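Local coordinates for protein Exo-arabinanase (PDB 3A72) that probably hydrolyses alpha-1,5-linked arabinan from its chain ends as an exo-acting glycoside hydrolase, and binds arabinobiose in a pocket of its six-bladed beta-propeller, at residues T147-P152 / Y165-D170; Y174-V179 / T202-M207; V196-Y201 / Y220-G225. All coordinates share one frame; numbering follows the deposited sequence.

Interaction 1. Residues T147-P152 / Y165-D170; sequences TPVWEP and YSDQRD. With AHR (alpha-L-arabinofuranose), chain B.
Trp150 and Ser166 form an antiparallel hydrogen-bonded pair where strands 149-157 and 160-167, the first two of a propeller blade, reach the sugar-binding end of their hairpin. Backbone bonds set the register: Trp150 N to Ser166 O and Ser166 N to Trp150 O are both 2.9 Å, and beyond the strand end Gln168 N donates to Pro148 O. Val149 and Asp167 make the adjoining non-hydrogen-bonded pair.

Among side-chain polar contacts, Ser166 OG donates to Glu151 OE1 over 2.8 Å, meeting the carboxylate oxygen nearly along its C-O axis. The hydroxyl in turn accepts from the backbone N of Met207, so the serine links the carboxylate to the next blade. Glu151 OE1 also lies 2.9 Å from O2 of the arabinofuranose, while Glu151 OE2 comes within 3.0 Å of the sugar's ring oxygen O4.

A salt bridge works on the other face of the hairpin. Arg169 takes Asp167 side-on, NE to OD1 at 2.8 Å and NH2 to OD2, while Arg169 N reaches the same OD1 from the opposite face of the carboxylate to close an Asx turn. Val149 CG1 rests 3.4 Å above the guanidinium plane, offset toward its rim.

Apolar packing centres on the indole. One face of the Trp150 ring receives sugar C5, 3.6 Å above its centre; the opposite face is backed by Pro148 CB, displaced toward the rim.

On the face of Trp150 and Ser166, then, the indole offers a platform for a CH-pi contact, and the end of Glu151, held by Ser166 OG, joins it at the arabinobiose site. On the other, the two-nitrogen grip on Asp167 probably fixes the rotation of the guanidinium against Val149 CG1.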
# COMPACT_ATOMS: atom_id res chain seq x y z
N THR A 147 -18.85 9.65 -1.19
CA THR A 147 -17.71 10.36 -1.72
C THR A 147 -16.41 10.23 -0.93
O THR A 147 -15.63 11.19 -0.90
CB THR A 147 -18.08 11.86 -1.85
OG1 THR A 147 -18.43 12.38 -0.56
CG2 THR A 147 -19.23 12.08 -2.83
N PRO A 148 -16.07 9.08 -0.32
CA PRO A 148 -14.78 8.98 0.38
C PRO A 148 -13.57 9.00 -0.56
O PRO A 148 -13.64 8.74 -1.76
CB PRO A 148 -14.87 7.60 1.07
CG PRO A 148 -15.78 6.80 0.14
CD PRO A 148 -16.81 7.82 -0.25
N VAL A 149 -12.43 9.25 0.08
CA VAL A 149 -11.12 9.00 -0.47
C VAL A 149 -10.45 7.90 0.35
O VAL A 149 -10.78 7.71 1.54
CB VAL A 149 -10.25 10.26 -0.50
CG1 VAL A 149 -10.85 11.29 -1.43
CG2 VAL A 149 -10.01 10.84 0.89
N TRP A 150 -9.51 7.17 -0.27
CA TRP A 150 -8.94 5.98 0.36
C TRP A 150 -7.51 5.71 -0.09
O TRP A 150 -7.13 6.00 -1.24
CB TRP A 150 -9.73 4.80 -0.04
CG TRP A 150 -11.20 4.69 -0.13
CD1 TRP A 150 -11.96 4.77 -1.26
CD2 TRP A 150 -12.11 4.36 0.94
NE1 TRP A 150 -13.24 4.55 -0.92
CE2 TRP A 150 -13.39 4.25 0.39
CE3 TRP A 150 -11.94 4.16 2.30
CZ2 TRP A 150 -14.49 3.91 1.14
CZ3 TRP A 150 -13.05 3.79 3.06
CH2 TRP A 150 -14.30 3.67 2.46
N GLU A 151 -6.76 4.99 0.73
CA GLU A 151 -5.65 4.13 0.24
C GLU A 151 -4.49 4.91 -0.41
O GLU A 151 -4.10 4.62 -1.55
CB GLU A 151 -6.18 3.06 -0.68
CG GLU A 151 -7.16 2.10 -0.00
CD GLU A 151 -8.29 1.62 -0.86
OE1 GLU A 151 -8.46 1.99 -2.02
OE2 GLU A 151 -9.14 0.77 -0.33
N PRO A 152 -3.85 5.82 0.30
CA PRO A 152 -2.71 6.53 -0.26
C PRO A 152 -1.50 5.62 -0.55
O PRO A 152 -1.20 4.67 0.22
CB PRO A 152 -2.32 7.54 0.81
CG PRO A 152 -2.80 6.91 2.10
CD PRO A 152 -4.12 6.25 1.72
N TYR A 165 -4.19 7.69 -4.92
CA TYR A 165 -5.23 7.22 -3.98
C TYR A 165 -6.48 6.91 -4.77
O TYR A 165 -6.61 7.21 -5.96
CB TYR A 165 -5.45 8.21 -2.84
CG TYR A 165 -5.87 9.61 -3.23
CD1 TYR A 165 -7.21 9.95 -3.26
CD2 TYR A 165 -4.95 10.60 -3.55
CE1 TYR A 165 -7.60 11.23 -3.60
CE2 TYR A 165 -5.33 11.87 -3.87
CZ TYR A 165 -6.65 12.19 -3.90
OH TYR A 165 -7.04 13.46 -4.27
N SER A 166 -7.42 6.23 -4.09
CA SER A 166 -8.71 5.91 -4.63
C SER A 166 -9.72 7.01 -4.28
O SER A 166 -9.67 7.52 -3.15
CB SER A 166 -9.21 4.58 -4.12
OG SER A 166 -8.25 3.55 -4.29
N ASP A 167 -10.62 7.34 -5.20
CA ASP A 167 -11.45 8.52 -5.06
C ASP A 167 -12.87 8.22 -5.44
O ASP A 167 -13.11 7.77 -6.58
CB ASP A 167 -10.88 9.62 -5.94
CG ASP A 167 -11.44 10.99 -5.73
OD1 ASP A 167 -12.31 11.15 -4.83
OD2 ASP A 167 -11.00 11.93 -6.43
N GLN A 168 -13.83 8.46 -4.57
CA GLN A 168 -15.23 8.36 -4.88
C GLN A 168 -15.91 9.73 -5.05
O GLN A 168 -17.14 9.79 -5.24
CB GLN A 168 -15.99 7.55 -3.82
CG GLN A 168 -15.61 6.06 -3.84
CD GLN A 168 -16.50 5.22 -2.98
OE1 GLN A 168 -17.79 5.38 -2.99
NE2 GLN A 168 -16.01 4.28 -2.33
N ARG A 169 -15.15 10.83 -5.03
CA ARG A 169 -15.79 12.13 -5.03
C ARG A 169 -16.46 12.49 -6.36
O ARG A 169 -17.40 13.30 -6.36
CB ARG A 169 -14.81 13.23 -4.61
CG ARG A 169 -14.39 13.16 -3.19
CD ARG A 169 -13.22 14.03 -2.78
NE ARG A 169 -12.06 13.67 -3.60
CZ ARG A 169 -10.89 14.25 -3.52
NH1 ARG A 169 -10.59 15.15 -2.61
NH2 ARG A 169 -10.04 13.90 -4.44
N ASP A 170 -16.03 11.92 -7.48
CA ASP A 170 -16.73 12.19 -8.75
C ASP A 170 -17.90 11.22 -8.94
O ASP A 170 -17.99 10.49 -9.93
CB ASP A 170 -15.76 12.15 -9.88
CG ASP A 170 -16.20 12.80 -11.20
OD1 ASP A 170 -17.30 13.40 -11.15
OD2 ASP A 170 -15.35 12.66 -12.16
O5 AHR B . -12.95 -0.43 1.99
C5 AHR B . -12.49 0.56 1.01
C4 AHR B . -12.55 -0.07 -0.35
O4 AHR B . -11.54 -1.08 -0.42
C3 AHR B . -12.23 0.91 -1.47
O3 AHR B . -13.44 1.56 -1.91
C2 AHR B . -11.63 -0.01 -2.56
O2 AHR B . -10.62 0.62 -3.35
C1 AHR B . -11.09 -1.21 -1.78
O1 AHR B . -11.70 -2.45 -2.26

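Interaction 2. Residues Y174-V179 / T202-M207; sequences YGQTMV and TDRPGM. With AHR (alpha-L-arabinofuranose), chain B.
A water lies between Gly175 and Asp203, 2.8 Å from Asp203 O and only weakly bonded to Gly175 N. The two segments belong to neighbouring propeller blades.

At Gln176, CG stands anti to the backbone N (chi1 -171°) and the chain runs on extended, which carries the amide out to the sugar. There it ends among Arg204 NH2, Pro205 O and hydroxyls O2 and O3 of the arabinofuranose. Gln176 CB lies over one face of the Arg204 guanidinium, 4.1 Å above the plane and toward its rim. The two side chains cross at about a right angle. The backbone Gln176 O lies 3.3 Å from Pro205 CD.

Met178, on the strand proper, turns its thioether onto the next blade: SD is 3.3 Å from Gly206 C, and CE packs 4.0 Å from Pro205 CB.

Sugar O3 sits at the guanidinium edge, in plane, 3.0 Å from Arg204 NH2, while Arg204 NH1 is hydrogen-bonded to Asn144. Gly206 CA comes within 3.6 Å of sugar O2. The seam is therefore apolar at Met178 and polar at its pocket end, where residues from both blades converge on the same two hydroxyls.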
# COMPACT_ATOMS: atom_id res chain seq x y z
N TYR A 174 -18.81 8.12 -11.78
CA TYR A 174 -18.07 6.89 -11.52
C TYR A 174 -18.41 6.36 -10.15
O TYR A 174 -18.56 7.12 -9.21
CB TYR A 174 -16.56 7.17 -11.56
CG TYR A 174 -16.10 7.84 -12.83
CD1 TYR A 174 -16.01 7.17 -14.01
CD2 TYR A 174 -15.76 9.20 -12.80
CE1 TYR A 174 -15.60 7.74 -15.20
CE2 TYR A 174 -15.34 9.81 -13.99
CZ TYR A 174 -15.26 9.07 -15.17
OH TYR A 174 -14.86 9.75 -16.31
N GLY A 175 -18.47 5.03 -9.97
CA GLY A 175 -18.53 4.46 -8.66
C GLY A 175 -17.29 4.80 -7.85
O GLY A 175 -17.35 5.17 -6.67
N GLN A 176 -16.11 4.59 -8.47
CA GLN A 176 -14.82 4.94 -7.90
C GLN A 176 -13.85 5.16 -9.05
O GLN A 176 -13.97 4.51 -10.08
CB GLN A 176 -14.33 3.90 -6.90
CG GLN A 176 -13.08 4.30 -6.12
CD GLN A 176 -12.72 3.29 -5.06
OE1 GLN A 176 -12.02 2.26 -5.41
NE2 GLN A 176 -13.11 3.49 -3.88
N THR A 177 -12.86 6.01 -8.83
CA THR A 177 -11.71 6.19 -9.71
C THR A 177 -10.45 6.06 -8.91
O THR A 177 -10.46 5.97 -7.67
CB THR A 177 -11.74 7.56 -10.42
OG1 THR A 177 -11.49 8.54 -9.43
CG2 THR A 177 -13.07 7.76 -11.13
N MET A 178 -9.28 6.11 -9.58
CA MET A 178 -8.03 6.36 -8.88
C MET A 178 -7.39 7.61 -9.49
O MET A 178 -7.49 7.87 -10.71
CB MET A 178 -7.08 5.19 -8.95
CG MET A 178 -7.65 3.96 -8.22
SD MET A 178 -6.66 2.47 -8.42
CE MET A 178 -6.74 2.32 -10.19
N VAL A 179 -6.76 8.37 -8.65
CA VAL A 179 -6.25 9.71 -8.92
C VAL A 179 -4.90 9.90 -8.28
O VAL A 179 -4.43 9.07 -7.47
CB VAL A 179 -7.25 10.78 -8.39
CG1 VAL A 179 -8.65 10.55 -8.94
CG2 VAL A 179 -7.26 10.81 -6.89
N THR A 202 -20.77 1.25 -12.48
CA THR A 202 -20.53 0.27 -11.45
C THR A 202 -19.08 -0.23 -11.39
O THR A 202 -18.76 -0.96 -10.44
CB THR A 202 -21.49 -0.93 -11.56
OG1 THR A 202 -21.36 -1.47 -12.87
CG2 THR A 202 -22.95 -0.52 -11.30
N ASP A 203 -18.24 0.16 -12.33
CA ASP A 203 -16.81 -0.17 -12.20
C ASP A 203 -16.21 0.60 -11.01
O ASP A 203 -16.46 1.79 -10.80
CB ASP A 203 -16.06 0.16 -13.46
CG ASP A 203 -16.30 -0.78 -14.62
OD1 ASP A 203 -17.12 -1.70 -14.49
OD2 ASP A 203 -15.62 -0.57 -15.68
N ARG A 204 -15.37 -0.12 -10.27
CA ARG A 204 -14.68 0.43 -9.09
C ARG A 204 -13.23 -0.05 -9.14
O ARG A 204 -12.79 -0.94 -8.39
CB ARG A 204 -15.37 -0.00 -7.76
CG ARG A 204 -16.77 0.58 -7.64
CD ARG A 204 -17.52 0.02 -6.38
NE ARG A 204 -16.78 0.32 -5.19
CZ ARG A 204 -16.78 1.46 -4.54
NH1 ARG A 204 -17.62 2.42 -4.84
NH2 ARG A 204 -15.93 1.61 -3.56
N PRO A 205 -12.40 0.55 -10.01
CA PRO A 205 -10.96 0.36 -9.89
C PRO A 205 -10.52 0.93 -8.55
O PRO A 205 -11.05 1.98 -8.11
CB PRO A 205 -10.43 1.13 -11.09
CG PRO A 205 -11.40 2.27 -11.26
CD PRO A 205 -12.74 1.61 -11.01
N GLY A 206 -9.55 0.31 -7.90
CA GLY A 206 -9.09 0.77 -6.60
C GLY A 206 -7.73 0.22 -6.25
O GLY A 206 -7.20 -0.73 -6.83
N MET A 207 -7.15 0.81 -5.19
CA MET A 207 -6.02 0.30 -4.45
C MET A 207 -4.73 0.35 -5.26
O MET A 207 -4.09 -0.65 -5.53
CB MET A 207 -6.27 -1.11 -3.93
CG MET A 207 -7.60 -1.20 -3.17
SD MET A 207 -7.81 -2.70 -2.16
CE MET A 207 -6.81 -2.25 -0.73
O5 AHR B . -12.95 -0.43 1.99
C5 AHR B . -12.49 0.56 1.01
C4 AHR B . -12.55 -0.07 -0.35
O4 AHR B . -11.54 -1.08 -0.42
C3 AHR B . -12.23 0.91 -1.47
O3 AHR B . -13.44 1.56 -1.91
C2 AHR B . -11.63 -0.01 -2.56
O2 AHR B . -10.62 0.62 -3.35
C1 AHR B . -11.09 -1.21 -1.78
O1 AHR B . -11.70 -2.45 -2.26
O HOH W 1 -16.92 3.81 -12.67

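Interaction 3. Residues V196-Y201 / Y220-G225; sequences VTYPTY and YVYEYG. With AHR (alpha-L-arabinofuranose), chain B.
This contact is part of a blade-to-blade interface of the beta-propeller: Val196 and Tyr198, at and just beyond the outermost strand of one blade, pack on Tyr220, Tyr222 and Tyr224 from the second strand of the next. Tyr198 and Tyr224 form an offset stack, their centroids 4.0 Å apart and planes only 9° from parallel. Tyr224 CZ lies 3.4 Å above the centre of the Tyr198 ring. Tyr224 OH consequently lies over that face, nearest Tyr198 CD1, and is hydrogen-bonded to Asp203. The ring comes to this place with Tyr224 CG anti to the backbone N (chi1 -179°).

Val196 continues the contact along the strand, its two methyls meeting different rings: CG2 touches Tyr220 CE2 at 3.7 Å, and CG1 approaches Tyr222 CE1 at 4.1 Å. Between the tyrosines, alternation along the strand sends Glu223 the other way, into the ligand pocket, where its OE2 accepts a 2.6 Å hydrogen bond from O1 of the arabinofuranose.

Arg240 is hydrogen-bonded to Tyr198 OH through NH2 and to Tyr222 OH through NE. These two rings meet tip to tip, each oxygen in the plane of the other's ring, with Tyr198 OH and Tyr222 OH hydrogen-bonded at 2.7 Å.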
# COMPACT_ATOMS: atom_id res chain seq x y z
N VAL A 196 -7.19 6.54 -13.40
CA VAL A 196 -7.91 5.38 -13.87
C VAL A 196 -9.41 5.64 -13.70
O VAL A 196 -9.90 5.77 -12.56
CB VAL A 196 -7.49 4.08 -13.18
CG1 VAL A 196 -8.35 2.92 -13.68
CG2 VAL A 196 -6.02 3.80 -13.39
N THR A 197 -10.11 5.76 -14.82
CA THR A 197 -11.55 5.89 -14.89
C THR A 197 -12.08 4.94 -15.94
O THR A 197 -11.39 4.66 -16.93
CB THR A 197 -12.00 7.32 -15.23
OG1 THR A 197 -11.72 7.60 -16.57
CG2 THR A 197 -11.30 8.38 -14.37
N TYR A 198 -13.31 4.49 -15.74
CA TYR A 198 -14.00 3.58 -16.70
C TYR A 198 -15.40 4.10 -16.97
O TYR A 198 -16.04 4.72 -16.11
CB TYR A 198 -14.02 2.13 -16.15
CG TYR A 198 -12.67 1.49 -16.19
CD1 TYR A 198 -12.13 1.07 -17.40
CD2 TYR A 198 -11.87 1.32 -15.07
CE1 TYR A 198 -10.87 0.51 -17.49
CE2 TYR A 198 -10.63 0.76 -15.15
CZ TYR A 198 -10.14 0.34 -16.35
OH TYR A 198 -8.88 -0.21 -16.39
N PRO A 199 -15.90 3.81 -18.17
CA PRO A 199 -17.20 4.36 -18.58
C PRO A 199 -18.41 3.63 -18.10
O PRO A 199 -19.50 4.04 -18.46
CB PRO A 199 -17.09 4.30 -20.11
CG PRO A 199 -16.20 3.10 -20.36
CD PRO A 199 -15.18 3.17 -19.29
N THR A 200 -18.27 2.54 -17.33
CA THR A 200 -19.39 1.89 -16.70
C THR A 200 -19.48 2.32 -15.27
O THR A 200 -18.50 2.16 -14.52
CB THR A 200 -19.23 0.38 -16.78
OG1 THR A 200 -19.00 -0.00 -18.12
CG2 THR A 200 -20.47 -0.34 -16.26
N TYR A 201 -20.62 2.88 -14.83
CA TYR A 201 -20.72 3.45 -13.49
C TYR A 201 -20.34 2.49 -12.37
O TYR A 201 -19.68 2.87 -11.40
CB TYR A 201 -22.16 4.00 -13.30
CG TYR A 201 -22.33 4.57 -11.88
CD1 TYR A 201 -21.84 5.84 -11.60
CD2 TYR A 201 -22.93 3.80 -10.87
CE1 TYR A 201 -21.98 6.33 -10.31
CE2 TYR A 201 -23.05 4.31 -9.59
CZ TYR A 201 -22.59 5.57 -9.32
OH TYR A 201 -22.71 6.08 -8.03
N TYR A 220 2.17 0.17 -12.47
CA TYR A 220 1.03 0.67 -11.68
C TYR A 220 0.01 -0.44 -11.61
O TYR A 220 -0.59 -0.76 -12.66
CB TYR A 220 0.52 1.94 -12.35
CG TYR A 220 -0.71 2.60 -11.77
CD1 TYR A 220 -0.61 3.79 -11.05
CD2 TYR A 220 -1.97 2.09 -11.96
CE1 TYR A 220 -1.74 4.41 -10.53
CE2 TYR A 220 -3.10 2.70 -11.45
CZ TYR A 220 -2.98 3.85 -10.74
OH TYR A 220 -4.14 4.43 -10.29
N VAL A 221 -0.21 -1.04 -10.46
CA VAL A 221 -1.11 -2.18 -10.30
C VAL A 221 -2.30 -1.73 -9.44
O VAL A 221 -2.21 -0.88 -8.57
CB VAL A 221 -0.36 -3.39 -9.71
CG1 VAL A 221 0.01 -3.21 -8.24
CG2 VAL A 221 -1.12 -4.70 -9.93
N TYR A 222 -3.44 -2.38 -9.73
CA TYR A 222 -4.69 -2.06 -9.05
C TYR A 222 -5.63 -3.24 -9.14
O TYR A 222 -5.45 -4.16 -9.94
CB TYR A 222 -5.32 -0.84 -9.67
CG TYR A 222 -5.64 -0.83 -11.15
CD1 TYR A 222 -6.92 -1.00 -11.63
CD2 TYR A 222 -4.63 -0.58 -12.07
CE1 TYR A 222 -7.21 -0.95 -12.99
CE2 TYR A 222 -4.91 -0.49 -13.43
CZ TYR A 222 -6.19 -0.67 -13.88
OH TYR A 222 -6.43 -0.54 -15.24
N GLU A 223 -6.66 -3.23 -8.26
CA GLU A 223 -7.79 -4.13 -8.44
C GLU A 223 -8.79 -3.44 -9.34
O GLU A 223 -9.07 -2.24 -9.18
CB GLU A 223 -8.44 -4.55 -7.10
CG GLU A 223 -9.06 -3.39 -6.33
CD GLU A 223 -9.74 -3.78 -5.03
OE1 GLU A 223 -9.44 -4.89 -4.47
OE2 GLU A 223 -10.57 -2.95 -4.57
N TYR A 224 -9.36 -4.16 -10.29
CA TYR A 224 -10.35 -3.59 -11.22
C TYR A 224 -11.70 -4.24 -10.84
O TYR A 224 -12.05 -5.27 -11.39
CB TYR A 224 -9.92 -3.77 -12.67
CG TYR A 224 -10.85 -3.21 -13.68
CD1 TYR A 224 -12.02 -2.51 -13.41
CD2 TYR A 224 -10.60 -3.37 -15.02
CE1 TYR A 224 -12.85 -2.00 -14.34
CE2 TYR A 224 -11.48 -2.92 -16.01
CZ TYR A 224 -12.60 -2.23 -15.65
OH TYR A 224 -13.46 -1.85 -16.64
N GLY A 225 -12.46 -3.57 -9.97
CA GLY A 225 -13.81 -4.04 -9.66
C GLY A 225 -14.72 -3.78 -10.84
O GLY A 225 -14.83 -2.65 -11.35
O5 AHR B . -12.95 -0.43 1.99
C5 AHR B . -12.49 0.56 1.01
C4 AHR B . -12.55 -0.07 -0.35
O4 AHR B . -11.54 -1.08 -0.42
C3 AHR B . -12.23 0.91 -1.47
O3 AHR B . -13.44 1.56 -1.91
C2 AHR B . -11.63 -0.01 -2.56
O2 AHR B . -10.62 0.62 -3.35
C1 AHR B . -11.09 -1.21 -1.78
O1 AHR B . -11.70 -2.45 -2.26

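How the interactions relate
From the N terminus, interaction 1 comes first and closes a beta hairpin, complete before the others begin. The chain then enters interaction 2, whose first segment lies on the third strand of the same blade; Asp167 N probably bonds to Thr177 O across that sheet. Before residues 202-207 close interaction 2, residues 196-201 open interaction 3, so these two cross along the sequence. Both join that blade to the next, and their own partners meet where Arg204 N probably bonds to Gly225 O. Interactions 1 and 3 do not touch, their nearest atoms being about 6 Å apart, yet all three reach one arabinofuranose, around which hairpin and inter-blade seam come together.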